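Local coordinates for protein copper-transporting ATPase (Sulfolobus solfataricus, PDB 2YJ5) that probably couples ATP hydrolysis to copper transport across the membrane as a type IB P-type ATPase, represented here by its nucleotide-binding and phosphorylation domains, at residues I28-F33 / G152-I157; D186-I191 / A211-L216; S220-N225 / D235-S240. The protein carries 1 engineered substitution. All blocks are in the same frame, centred on the assembly; numbering follows the deposited sequence.

In the fold
After an edge strand, 14-16, the chain enters strand 30-34, makes the six-stranded antiparallel sheet of the nucleotide-binding domain and returns, so contact 1 closes a loop of 118 residues by placing strand 154-158 beside strand 30-34. Contact 2 closes a loop of 19 residues that runs from helix 184-195 through strand 201-205 to helix 211-214. Contact 3 closes a nine-residue loop, partly unmodelled, by setting strands 219-223 and 236-238 side by side. The three lie in series, with no nesting or crossing. Contacts 1 and 3 belong to the same mixed sheet, separated by strand 201-205. Contact 2 touches contact 1 through Ile-32 and Ile-191, and contact 3 through Leu-214, which packs on Ser-220 and Val-221.

Contact 1 of 3, residues I28-F33 / G152-I157; sequences IDTIIF and GLKIII
Four backbone hydrogen bonds join 28-33 to 152-157, beginning where Lys-154 N reaches Asp-29 O at 3.2 Å. Ile-31 turns both its polar backbone atoms to this partner: its N gives a 2.7 Å bond to Lys-154 O and its O takes Ile-156 N at 2.7 Å. Phe-33 N then bonds to Ile-156 O at 2.9 Å, and the same oxygen lies at the edge of the phenyl ring, near its plane. The CA atoms of Thr-30, Ile-32 and Ile-155 add CH...O contacts. Thr-30 and Ile-32 send their backbone bonds to Lys-200 and strand 201-205, so strand 30-34 is an inner strand of the parallel Rossmann-like sheet of the HAD fold. It runs into Asn-34, where P-type ATPases have the phosphorylated aspartate of the DKTGT motif, so that the asparagine is probably the engineered substitution, and into the ATP-binding Lys-35, while strand 154-158 leads to the ATP-binding Ser-159. Apolar packing occupies both faces. On one, Ile-156 CD1 meets Thr-30 CG2 at 3.8 Å and Ile-32 CG1 at 4.1 Å; on the other, Ile-31 CD1 reaches Leu-153 CD1 at 3.9 Å. Among the polar side chains, Thr-30 has OG1 beside its own N (chi1 -57°), from where the hydroxyl donates to Asp-29 OD1 at 2.7 Å from above the carboxylate plane. Asp-29 OD2 is held by Lys-200 N, and Lys-154 runs alongside Thr-30 with its CE near OG1. Alanine in place of Thr-30 would probably leave Asp-29 OD1 without its hydroxyl partner and open a gap beside Ile-156 CD1.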
ATOM      1  N   ILE A  28      25.609  -2.265   2.006  1.00 63.88           N
ATOM      2  CA  ILE A  28      24.333  -1.778   2.540  1.00 63.20           C
ATOM      3  C   ILE A  28      24.309  -1.633   4.065  1.00 53.14           C
ATOM      4  O   ILE A  28      24.639  -2.568   4.786  1.00 52.91           O
ATOM      5  CB  ILE A  28      23.154  -2.688   2.074  1.00 60.05           C
ATOM      6  CG1 ILE A  28      22.559  -2.179   0.757  1.00 55.97           C
ATOM      7  CG2 ILE A  28      22.062  -2.741   3.135  1.00 53.59           C
ATOM      8  CD1 ILE A  28      23.569  -1.774  -0.271  1.00 57.62           C
ATOM      9  N   ASP A  29      23.913  -0.459   4.548  1.00 51.61           N
ATOM     10  CA  ASP A  29      23.815  -0.232   5.990  1.00 59.09           C
ATOM     11  C   ASP A  29      22.427   0.253   6.452  1.00 64.15           C
ATOM     12  O   ASP A  29      22.130   0.263   7.654  1.00 60.24           O
ATOM     13  CB  ASP A  29      24.890   0.752   6.447  1.00 60.19           C
ATOM     14  CG  ASP A  29      24.671   2.149   5.901  1.00 67.09           C
ATOM     15  OD1 ASP A  29      23.890   2.911   6.512  1.00 66.33           O
ATOM     16  OD2 ASP A  29      25.286   2.488   4.865  1.00 68.50           O
ATOM     17  N   THR A  30      21.587   0.651   5.497  1.00 58.28           N
ATOM     18  CA  THR A  30      20.269   1.202   5.799  1.00 54.25           C
ATOM     19  C   THR A  30      19.212   0.555   4.909  1.00 49.62           C
ATOM     20  O   THR A  30      19.456   0.346   3.718  1.00 50.53           O
ATOM     21  CB  THR A  30      20.255   2.731   5.578  1.00 59.90           C
ATOM     22  OG1 THR A  30      21.265   3.333   6.390  1.00 66.22           O
ATOM     23  CG2 THR A  30      18.888   3.349   5.924  1.00 52.65           C
ATOM     24  N   ILE A  31      18.054   0.231   5.489  1.00 49.00           N
ATOM     25  CA  ILE A  31      16.927  -0.348   4.738  1.00 53.20           C
ATOM     26  C   ILE A  31      15.682   0.539   4.791  1.00 49.43           C
ATOM     27  O   ILE A  31      15.248   0.953   5.870  1.00 46.89           O
ATOM     28  CB  ILE A  31      16.533  -1.746   5.254  1.00 47.67           C
ATOM     29  CG1 ILE A  31      17.734  -2.685   5.216  1.00 50.63           C
ATOM     30  CG2 ILE A  31      15.421  -2.341   4.408  1.00 38.85           C
ATOM     31  CD1 ILE A  31      17.522  -3.937   6.025  1.00 52.49           C
ATOM     32  N   ILE A  32      15.109   0.820   3.625  1.00 41.76           N
ATOM     33  CA  ILE A  32      13.918   1.657   3.549  1.00 43.43           C
ATOM     34  C   ILE A  32      12.775   0.980   2.801  1.00 42.13           C
ATOM     35  O   ILE A  32      12.928   0.567   1.652  1.00 46.45           O
ATOM     36  CB  ILE A  32      14.214   2.973   2.844  1.00 44.31           C
ATOM     37  CG1 ILE A  32      15.391   3.678   3.516  1.00 46.75           C
ATOM     38  CG2 ILE A  32      12.956   3.858   2.818  1.00 50.91           C
ATOM     39  CD1 ILE A  32      15.672   5.044   2.961  1.00 47.34           C
ATOM     40  N   PHE A  33      11.636   0.864   3.468  1.00 37.31           N
ATOM     41  CA  PHE A  33      10.410   0.358   2.857  1.00 40.19           C
ATOM     42  C   PHE A  33       9.478   1.491   2.396  1.00 43.34           C
ATOM     43  O   PHE A  33       9.239   2.455   3.115  1.00 44.46           O
ATOM     44  CB  PHE A  33       9.645  -0.517   3.848  1.00 34.46           C
ATOM     45  CG  PHE A  33      10.328  -1.809   4.174  1.00 38.75           C
ATOM     46  CD1 PHE A  33      11.298  -1.866   5.158  1.00 41.90           C
ATOM     47  CD2 PHE A  33      10.007  -2.969   3.491  1.00 42.66           C
ATOM     48  CE1 PHE A  33      11.942  -3.059   5.450  1.00 44.14           C
ATOM     49  CE2 PHE A  33      10.640  -4.173   3.780  1.00 41.00           C
ATOM     50  CZ  PHE A  33      11.611  -4.214   4.761  1.00 45.40           C
ATOM     51  N   GLY A 152      22.817  -4.645  13.276  1.00 87.48           N
ATOM     52  CA  GLY A 152      21.998  -3.562  13.786  1.00 87.48           C
ATOM     53  C   GLY A 152      21.705  -2.545  12.695  1.00 92.25           C
ATOM     54  O   GLY A 152      21.768  -1.330  12.925  1.00 93.61           O
ATOM     55  N   LEU A 153      21.399  -3.047  11.500  1.00 86.88           N
ATOM     56  CA  LEU A 153      21.080  -2.198  10.360  1.00 77.06           C
ATOM     57  C   LEU A 153      19.996  -1.202  10.729  1.00 68.62           C
ATOM     58  O   LEU A 153      19.196  -1.458  11.629  1.00 67.03           O
ATOM     59  CB  LEU A 153      20.618  -3.044   9.174  1.00 71.47           C
ATOM     60  CG  LEU A 153      21.696  -3.822   8.428  1.00 71.14           C
ATOM     61  CD1 LEU A 153      21.063  -4.803   7.466  1.00 68.44           C
ATOM     62  CD2 LEU A 153      22.614  -2.873   7.694  1.00 69.28           C
ATOM     63  N   LYS A 154      19.981  -0.070  10.031  1.00 64.59           N
ATOM     64  CA  LYS A 154      18.983   0.972  10.252  1.00 66.53           C
ATOM     65  C   LYS A 154      17.758   0.748   9.358  1.00 60.65           C
ATOM     66  O   LYS A 154      17.886   0.624   8.134  1.00 55.36           O
ATOM     67  CB  LYS A 154      19.585   2.360  10.000  1.00 64.17           C
ATOM     68  CG  LYS A 154      18.614   3.504  10.237  1.00 65.86           C
ATOM     69  CD  LYS A 154      19.329   4.767  10.700  1.00 72.46           C
ATOM     70  CE  LYS A 154      20.482   5.140   9.771  1.00 80.92           C
ATOM     71  NZ  LYS A 154      21.157   6.423  10.162  1.00 83.25           N
ATOM     72  N   ILE A 155      16.580   0.697   9.980  1.00 56.74           N
ATOM     73  CA  ILE A 155      15.331   0.417   9.273  1.00 55.59           C
ATOM     74  C   ILE A 155      14.398   1.627   9.236  1.00 51.96           C
ATOM     75  O   ILE A 155      14.056   2.181  10.277  1.00 55.41           O
ATOM     76  CB  ILE A 155      14.598  -0.765   9.911  1.00 56.85           C
ATOM     77  CG1 ILE A 155      15.468  -2.015   9.824  1.00 55.86           C
ATOM     78  CG2 ILE A 155      13.260  -0.989   9.225  1.00 58.59           C
ATOM     79  CD1 ILE A 155      14.990  -3.150  10.682  1.00 66.19           C
ATOM     80  N   ILE A 156      13.992   2.032   8.035  1.00 45.94           N
ATOM     81  CA  ILE A 156      13.096   3.183   7.882  1.00 51.60           C
ATOM     82  C   ILE A 156      11.852   2.865   7.064  1.00 46.84           C
ATOM     83  O   ILE A 156      11.901   2.077   6.118  1.00 43.95           O
ATOM     84  CB  ILE A 156      13.800   4.381   7.196  1.00 52.71           C
ATOM     85  CG1 ILE A 156      15.142   4.682   7.869  1.00 52.40           C
ATOM     86  CG2 ILE A 156      12.870   5.611   7.171  1.00 49.48           C
ATOM     87  CD1 ILE A 156      16.050   5.593   7.050  1.00 50.20           C
ATOM     88  N   ILE A 157      10.746   3.512   7.418  1.00 48.84           N
ATOM     89  CA  ILE A 157       9.488   3.337   6.704  1.00 49.94           C
ATOM     90  C   ILE A 157       8.950   4.655   6.135  1.00 55.09           C
ATOM     91  O   ILE A 157       8.789   5.644   6.863  1.00 56.59           O
ATOM     92  CB  ILE A 157       8.420   2.719   7.614  1.00 52.23           C
ATOM     93  CG1 ILE A 157       8.868   1.331   8.070  1.00 53.33           C
ATOM     94  CG2 ILE A 157       7.073   2.661   6.890  1.00 52.94           C
ATOM     95  CD1 ILE A 157       8.064   0.757   9.236  1.00 55.73           C
TER

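Contact 2 of 3, residues D186-I191 / A211-L216; sequences DKVRII and AAALAL
Leu-216 opens its fork toward helix 184-195, with one methyl set against Val-188 and the other against Ile-191. In the Rossmann-like phosphorylation domain, helix 184-195 and the short, weakly bonded helix 211-214 come before and after strand 201-205, and they lie over the same face of the sheet: Ile-191 rests on Leu-158, Ala-213 on Met-203. Across the contact the Val-188 and Leu-216 side chains stand at about a right angle, and Leu-216 CD1 comes to both valine methyls, CG1 and CG2, at 3.5 Å each. Ile-191 meets this leucine at a slant, through the CG2 branch, which stands anti to the backbone N. Between these larger groups, the small side chain of Ala-213 faces the helix and lets the backbones approach: Val-188 CA and Ala-213 CA are 5.1 Å apart. Ala-212 CB makes a looser contact with Val-188 CG2. No hydrogen bond crosses the contact; all the packing is apolar. The residue before Val-188 is the ATP-binding Lys-187, whose chain extends away from 211-216 to hydrogen-bond through NZ to OD1 of Asn-34, which stands in the place of the phosphorylated aspartate, while Leu-216 O accepts a hydrogen bond from Lys-195 NZ farther along the helix. One turn on from Val-188, Ile-191 CG2 lies 3.5 Å from Leu-216 CD2, and its CG1 branch reaches Ala-213 CB at 4.4 Å.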
ATOM      1  N   ASP A 186       9.028  13.977  -2.163  1.00 56.46           N
ATOM      2  CA  ASP A 186       9.517  14.109  -0.789  1.00 61.63           C
ATOM      3  C   ASP A 186      10.389  12.902  -0.449  1.00 68.22           C
ATOM      4  O   ASP A 186      11.384  12.997   0.289  1.00 61.71           O
ATOM      5  CB  ASP A 186       8.358  14.164   0.209  1.00 67.15           C
ATOM      6  CG  ASP A 186       7.421  15.333  -0.036  1.00 73.19           C
ATOM      7  OD1 ASP A 186       7.844  16.310  -0.694  1.00 73.91           O
ATOM      8  OD2 ASP A 186       6.261  15.269   0.435  1.00 69.81           O
ATOM      9  N   LYS A 187       9.979  11.757  -0.982  1.00 64.04           N
ATOM     10  CA  LYS A 187      10.706  10.522  -0.809  1.00 59.06           C
ATOM     11  C   LYS A 187      12.075  10.666  -1.460  1.00 65.14           C
ATOM     12  O   LYS A 187      13.104  10.409  -0.824  1.00 66.12           O
ATOM     13  CB  LYS A 187       9.929   9.362  -1.432  1.00 62.63           C
ATOM     14  CG  LYS A 187       8.664   8.987  -0.680  1.00 61.89           C
ATOM     15  CD  LYS A 187       7.922   7.861  -1.384  1.00 60.90           C
ATOM     16  CE  LYS A 187       6.758   7.358  -0.536  1.00 62.18           C
ATOM     17  NZ  LYS A 187       5.847   6.474  -1.307  1.00 54.66           N
ATOM     18  N   VAL A 188      12.089  11.091  -2.723  1.00 62.42           N
ATOM     19  CA  VAL A 188      13.353  11.320  -3.418  1.00 64.98           C
ATOM     20  C   VAL A 188      14.254  12.264  -2.609  1.00 64.49           C
ATOM     21  O   VAL A 188      15.480  12.111  -2.607  1.00 68.03           O
ATOM     22  CB  VAL A 188      13.162  11.874  -4.857  1.00 56.69           C
ATOM     23  CG1 VAL A 188      14.358  12.700  -5.260  1.00 54.81           C
ATOM     24  CG2 VAL A 188      12.962  10.747  -5.864  1.00 59.79           C
ATOM     25  N   ARG A 189      13.654  13.215  -1.902  1.00 52.05           N
ATOM     26  CA  ARG A 189      14.457  14.176  -1.162  1.00 64.79           C
ATOM     27  C   ARG A 189      15.161  13.534   0.023  1.00 65.05           C
ATOM     28  O   ARG A 189      16.339  13.794   0.270  1.00 57.65           O
ATOM     29  CB  ARG A 189      13.635  15.403  -0.744  1.00 69.04           C
ATOM     30  CG  ARG A 189      14.045  16.668  -1.509  1.00 73.09           C
ATOM     31  CD  ARG A 189      13.276  17.905  -1.068  1.00 77.86           C
ATOM     32  NE  ARG A 189      12.099  18.143  -1.900  1.00 81.41           N
ATOM     33  CZ  ARG A 189      12.083  18.941  -2.967  1.00 76.96           C
ATOM     34  NH1 ARG A 189      13.186  19.586  -3.336  1.00 70.50           N
ATOM     35  NH2 ARG A 189      10.962  19.093  -3.667  1.00 74.58           N
ATOM     36  N   ILE A 190      14.451  12.669   0.738  1.00 66.05           N
ATOM     37  CA  ILE A 190      15.024  12.053   1.930  1.00 67.63           C
ATOM     38  C   ILE A 190      16.144  11.074   1.566  1.00 66.58           C
ATOM     39  O   ILE A 190      17.182  11.037   2.229  1.00 61.26           O
ATOM     40  CB  ILE A 190      13.950  11.361   2.784  1.00 67.94           C
ATOM     41  CG1 ILE A 190      12.730  12.278   2.941  1.00 66.91           C
ATOM     42  CG2 ILE A 190      14.528  10.962   4.142  1.00 66.24           C
ATOM     43  CD1 ILE A 190      11.610  11.687   3.779  1.00 57.56           C
ATOM     44  N   ILE A 191      15.919  10.299   0.505  1.00 63.23           N
ATOM     45  CA  ILE A 191      16.921   9.390  -0.062  1.00 61.80           C
ATOM     46  C   ILE A 191      18.213  10.113  -0.462  1.00 65.93           C
ATOM     47  O   ILE A 191      19.306   9.686  -0.097  1.00 69.89           O
ATOM     48  CB  ILE A 191      16.366   8.646  -1.299  1.00 64.59           C
ATOM     49  CG1 ILE A 191      15.407   7.536  -0.872  1.00 66.61           C
ATOM     50  CG2 ILE A 191      17.500   8.053  -2.131  1.00 63.60           C
ATOM     51  CD1 ILE A 191      14.345   7.973   0.111  1.00 66.08           C
ATOM     52  N   ALA A 211       8.420   4.118  -7.807  1.00 55.80           N
ATOM     53  CA  ALA A 211       9.114   3.987  -9.094  1.00 59.79           C
ATOM     54  C   ALA A 211      10.350   4.905  -9.206  1.00 61.00           C
ATOM     55  O   ALA A 211      11.385   4.512  -9.745  1.00 60.17           O
ATOM     56  CB  ALA A 211       8.141   4.252 -10.260  1.00 58.71           C
ATOM     57  N   ALA A 212      10.233   6.120  -8.676  1.00 59.14           N
ATOM     58  CA  ALA A 212      11.245   7.151  -8.857  1.00 58.02           C
ATOM     59  C   ALA A 212      12.398   7.056  -7.861  1.00 54.38           C
ATOM     60  O   ALA A 212      13.557   7.214  -8.234  1.00 50.31           O
ATOM     61  CB  ALA A 212      10.597   8.526  -8.780  1.00 63.35           C
ATOM     62  N   ALA A 213      12.083   6.807  -6.595  1.00 57.16           N
ATOM     63  CA  ALA A 213      13.133   6.701  -5.578  1.00 59.40           C
ATOM     64  C   ALA A 213      13.907   5.373  -5.661  1.00 53.25           C
ATOM     65  O   ALA A 213      15.065   5.303  -5.241  1.00 45.97           O
ATOM     66  CB  ALA A 213      12.560   6.914  -4.188  1.00 56.96           C
ATOM     67  N   LEU A 214      13.256   4.334  -6.195  1.00 53.71           N
ATOM     68  CA  LEU A 214      13.899   3.044  -6.468  1.00 52.20           C
ATOM     69  C   LEU A 214      15.039   3.256  -7.445  1.00 52.49           C
ATOM     70  O   LEU A 214      16.140   2.747  -7.255  1.00 53.69           O
ATOM     71  CB  LEU A 214      12.913   2.057  -7.100  1.00 47.69           C
ATOM     72  CG  LEU A 214      11.933   1.281  -6.235  1.00 49.05           C
ATOM     73  CD1 LEU A 214      10.975   0.497  -7.122  1.00 49.89           C
ATOM     74  CD2 LEU A 214      12.675   0.356  -5.276  1.00 48.37           C
ATOM     75  N   ALA A 215      14.749   4.005  -8.503  1.00 57.65           N
ATOM     76  CA  ALA A 215      15.737   4.354  -9.516  1.00 60.23           C
ATOM     77  C   ALA A 215      16.919   5.107  -8.887  1.00 56.27           C
ATOM     78  O   ALA A 215      17.986   5.215  -9.487  1.00 60.08           O
ATOM     79  CB  ALA A 215      15.077   5.188 -10.628  1.00 51.20           C
ATOM     80  N   LEU A 216      16.715   5.604  -7.668  1.00 49.89           N
ATOM     81  CA  LEU A 216      17.699   6.423  -6.966  1.00 55.12           C
ATOM     82  C   LEU A 216      18.538   5.625  -5.970  1.00 59.56           C
ATOM     83  O   LEU A 216      19.495   6.154  -5.387  1.00 57.89           O
ATOM     84  CB  LEU A 216      16.962   7.511  -6.198  1.00 57.54           C
ATOM     85  CG  LEU A 216      17.499   8.934  -6.199  1.00 66.43           C
ATOM     86  CD1 LEU A 216      16.356   9.856  -5.817  1.00 65.10           C
ATOM     87  CD2 LEU A 216      18.700   9.107  -5.260  1.00 66.05           C
TER

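Contact 3 of 3, residues S220-N225 / D235-S240; sequences SVAMGN and DIILVS
Ser-220 and Asp-235 grip each other in both directions at the start of the strand pair. Ser-220 N donates to Asp-235 OD2 at 2.8 Å, meeting it on the anti side and 31° out of the carboxylate plane, and Asp-235 N gives a bond to Ser-220 OG at 3.2 Å. The hydroxyl can receive it because OG stands between the backbone N and the carbonyl carbon (chi1 58°). Ser-220 O takes Ile-236 N at 3.2 Å and a weak second bond from Asp-235 N. The ladder continues with Ala-222 N to Ile-236 O at 3.1 Å and Leu-238 N to Ala-222 O at 3.0 Å. These are neighbouring parallel strands in the Rossmann-like sheet of the HAD-type phosphorylation domain, with strand 14-16 lying antiparallel beyond 236-238. On one face Val-221 and Ile-236 run side by side, CG2 to CB 4.2 Å, and Met-223 SD lies 4.3 Å from Leu-238 CD1. Helix 243-250 covers this face, its Leu-246 on Val-221 and Ile-243 on Met-223 and Leu-238. Ala-222 and Ile-237 meet on the other face. Leu-238, last in strand 236-238, is the centre of an inverse gamma turn. There Gly-224 passes so close to Leu-238 O and Val-239 O that a CB would strike the latter, and its N bonds to Asn-241 OD1. Farther out, Val-221 pairs through its backbone with Met-203 and Gly-205, and Ile-237 with Ile-15.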
ATOM      1  N   SER A 220      17.997  -1.607  -5.431  1.00 43.66           N
ATOM      2  CA  SER A 220      16.558  -1.408  -5.453  1.00 48.75           C
ATOM      3  C   SER A 220      15.845  -2.722  -5.740  1.00 48.76           C
ATOM      4  O   SER A 220      16.339  -3.544  -6.517  1.00 52.16           O
ATOM      5  CB  SER A 220      16.185  -0.337  -6.495  1.00 46.78           C
ATOM      6  OG  SER A 220      16.643  -0.695  -7.797  1.00 51.46           O
ATOM      7  N   VAL A 221      14.679  -2.910  -5.121  1.00 41.08           N
ATOM      8  CA  VAL A 221      13.930  -4.155  -5.241  1.00 41.82           C
ATOM      9  C   VAL A 221      12.436  -3.885  -5.495  1.00 47.68           C
ATOM     10  O   VAL A 221      11.792  -3.219  -4.682  1.00 45.66           O
ATOM     11  CB  VAL A 221      14.065  -4.979  -3.938  1.00 42.16           C
ATOM     12  CG1 VAL A 221      13.320  -6.306  -4.047  1.00 43.81           C
ATOM     13  CG2 VAL A 221      15.543  -5.186  -3.566  1.00 42.85           C
ATOM     14  N   ALA A 222      11.898  -4.407  -6.606  1.00 39.69           N
ATOM     15  CA  ALA A 222      10.474  -4.285  -6.951  1.00 49.99           C
ATOM     16  C   ALA A 222       9.670  -5.597  -6.810  1.00 61.99           C
ATOM     17  O   ALA A 222      10.105  -6.655  -7.287  1.00 57.51           O
ATOM     18  CB  ALA A 222      10.325  -3.744  -8.361  1.00 51.89           C
ATOM     19  N   MET A 223       8.492  -5.516  -6.180  1.00 57.93           N
ATOM     20  CA  MET A 223       7.583  -6.672  -6.030  1.00 63.64           C
ATOM     21  C   MET A 223       7.075  -7.309  -7.347  1.00 64.83           C
ATOM     22  O   MET A 223       7.160  -6.708  -8.426  1.00 62.31           O
ATOM     23  CB  MET A 223       6.368  -6.300  -5.169  1.00 62.89           C
ATOM     24  CG  MET A 223       6.705  -5.679  -3.819  1.00 64.13           C
ATOM     25  SD  MET A 223       7.310  -6.845  -2.589  1.00 54.19           S
ATOM     26  CE  MET A 223       5.891  -7.930  -2.426  1.00 49.74           C
ATOM     27  N   GLY A 224       6.519  -8.518  -7.229  1.00 62.66           N
ATOM     28  CA  GLY A 224       6.008  -9.277  -8.366  1.00 68.12           C
ATOM     29  C   GLY A 224       4.758  -8.707  -9.020  1.00 67.07           C
ATOM     30  O   GLY A 224       4.525  -8.888 -10.220  1.00 65.11           O
ATOM     31  N   ASN A 225       3.947  -8.024  -8.221  1.00 68.33           N
ATOM     32  CA  ASN A 225       2.811  -7.271  -8.744  1.00 73.75           C
ATOM     33  C   ASN A 225       3.149  -5.794  -8.980  1.00 74.46           C
ATOM     34  O   ASN A 225       3.617  -5.410 -10.060  1.00 77.50           O
ATOM     35  CB  ASN A 225       1.601  -7.410  -7.813  1.00 71.82           C
ATOM     36  CG  ASN A 225       1.991  -7.488  -6.336  1.00 72.09           C
ATOM     37  OD1 ASN A 225       2.770  -6.672  -5.829  1.00 70.91           O
ATOM     38  ND2 ASN A 225       1.445  -8.479  -5.640  1.00 69.26           N
ATOM     39  N   ASP A 235      16.962  -3.425  -9.511  1.00 52.15           N
ATOM     40  CA  ASP A 235      18.041  -4.404  -9.640  1.00 55.63           C
ATOM     41  C   ASP A 235      17.488  -5.819  -9.477  1.00 57.42           C
ATOM     42  O   ASP A 235      17.979  -6.767 -10.097  1.00 55.54           O
ATOM     43  CB  ASP A 235      19.133  -4.140  -8.605  1.00 49.73           C
ATOM     44  CG  ASP A 235      19.653  -2.716  -8.666  1.00 52.50           C
ATOM     45  OD1 ASP A 235      19.972  -2.263  -9.777  1.00 55.53           O
ATOM     46  OD2 ASP A 235      19.727  -2.044  -7.615  1.00 51.57           O
ATOM     47  N   ILE A 236      16.445  -5.942  -8.659  1.00 48.83           N
ATOM     48  CA  ILE A 236      15.881  -7.241  -8.327  1.00 51.32           C
ATOM     49  C   ILE A 236      14.359  -7.239  -8.446  1.00 53.03           C
ATOM     50  O   ILE A 236      13.717  -6.204  -8.292  1.00 54.25           O
ATOM     51  CB  ILE A 236      16.267  -7.630  -6.894  1.00 48.09           C
ATOM     52  CG1 ILE A 236      17.782  -7.715  -6.763  1.00 55.11           C
ATOM     53  CG2 ILE A 236      15.644  -8.941  -6.502  1.00 49.34           C
ATOM     54  CD1 ILE A 236      18.256  -7.875  -5.341  1.00 57.61           C
ATOM     55  N   ILE A 237      13.784  -8.397  -8.742  1.00 52.26           N
ATOM     56  CA  ILE A 237      12.341  -8.551  -8.693  1.00 49.45           C
ATOM     57  C   ILE A 237      11.915  -9.745  -7.849  1.00 54.13           C
ATOM     58  O   ILE A 237      12.272 -10.884  -8.136  1.00 56.28           O
ATOM     59  CB  ILE A 237      11.715  -8.668 -10.076  1.00 52.21           C
ATOM     60  CG1 ILE A 237      11.531  -7.278 -10.690  1.00 58.59           C
ATOM     61  CG2 ILE A 237      10.362  -9.359  -9.972  1.00 55.68           C
ATOM     62  CD1 ILE A 237      12.825  -6.621 -11.159  1.00 59.69           C
ATOM     63  N   LEU A 238      11.150  -9.466  -6.801  1.00 56.41           N
ATOM     64  CA  LEU A 238      10.591 -10.507  -5.955  1.00 58.57           C
ATOM     65  C   LEU A 238       9.326 -11.075  -6.595  1.00 56.59           C
ATOM     66  O   LEU A 238       8.212 -10.743  -6.177  1.00 57.64           O
ATOM     67  CB  LEU A 238      10.252  -9.926  -4.579  1.00 57.42           C
ATOM     68  CG  LEU A 238      10.757 -10.659  -3.337  1.00 58.49           C
ATOM     69  CD1 LEU A 238      10.155 -10.036  -2.083  1.00 55.23           C
ATOM     70  CD2 LEU A 238      10.412 -12.126  -3.422  1.00 57.11           C
ATOM     71  N   VAL A 239       9.481 -11.920  -7.610  1.00 51.61           N
ATOM     72  CA  VAL A 239       8.304 -12.502  -8.254  1.00 55.00           C
ATOM     73  C   VAL A 239       7.445 -13.284  -7.263  1.00 54.87           C
ATOM     74  O   VAL A 239       6.238 -13.422  -7.452  1.00 57.12           O
ATOM     75  CB  VAL A 239       8.642 -13.386  -9.499  1.00 56.88           C
ATOM     76  CG1 VAL A 239       8.884 -12.515 -10.727  1.00 52.01           C
ATOM     77  CG2 VAL A 239       9.815 -14.342  -9.230  1.00 49.11           C
ATOM     78  N   SER A 240       8.074 -13.780  -6.204  1.00 54.94           N
ATOM     79  CA  SER A 240       7.380 -14.575  -5.195  1.00 58.93           C
ATOM     80  C   SER A 240       6.618 -13.719  -4.181  1.00 58.69           C
ATOM     81  O   SER A 240       5.832 -14.247  -3.389  1.00 56.61           O
ATOM     82  CB  SER A 240       8.352 -15.516  -4.463  1.00 52.84           C
ATOM     83  OG  SER A 240       9.305 -14.803  -3.688  1.00 50.82           O
TER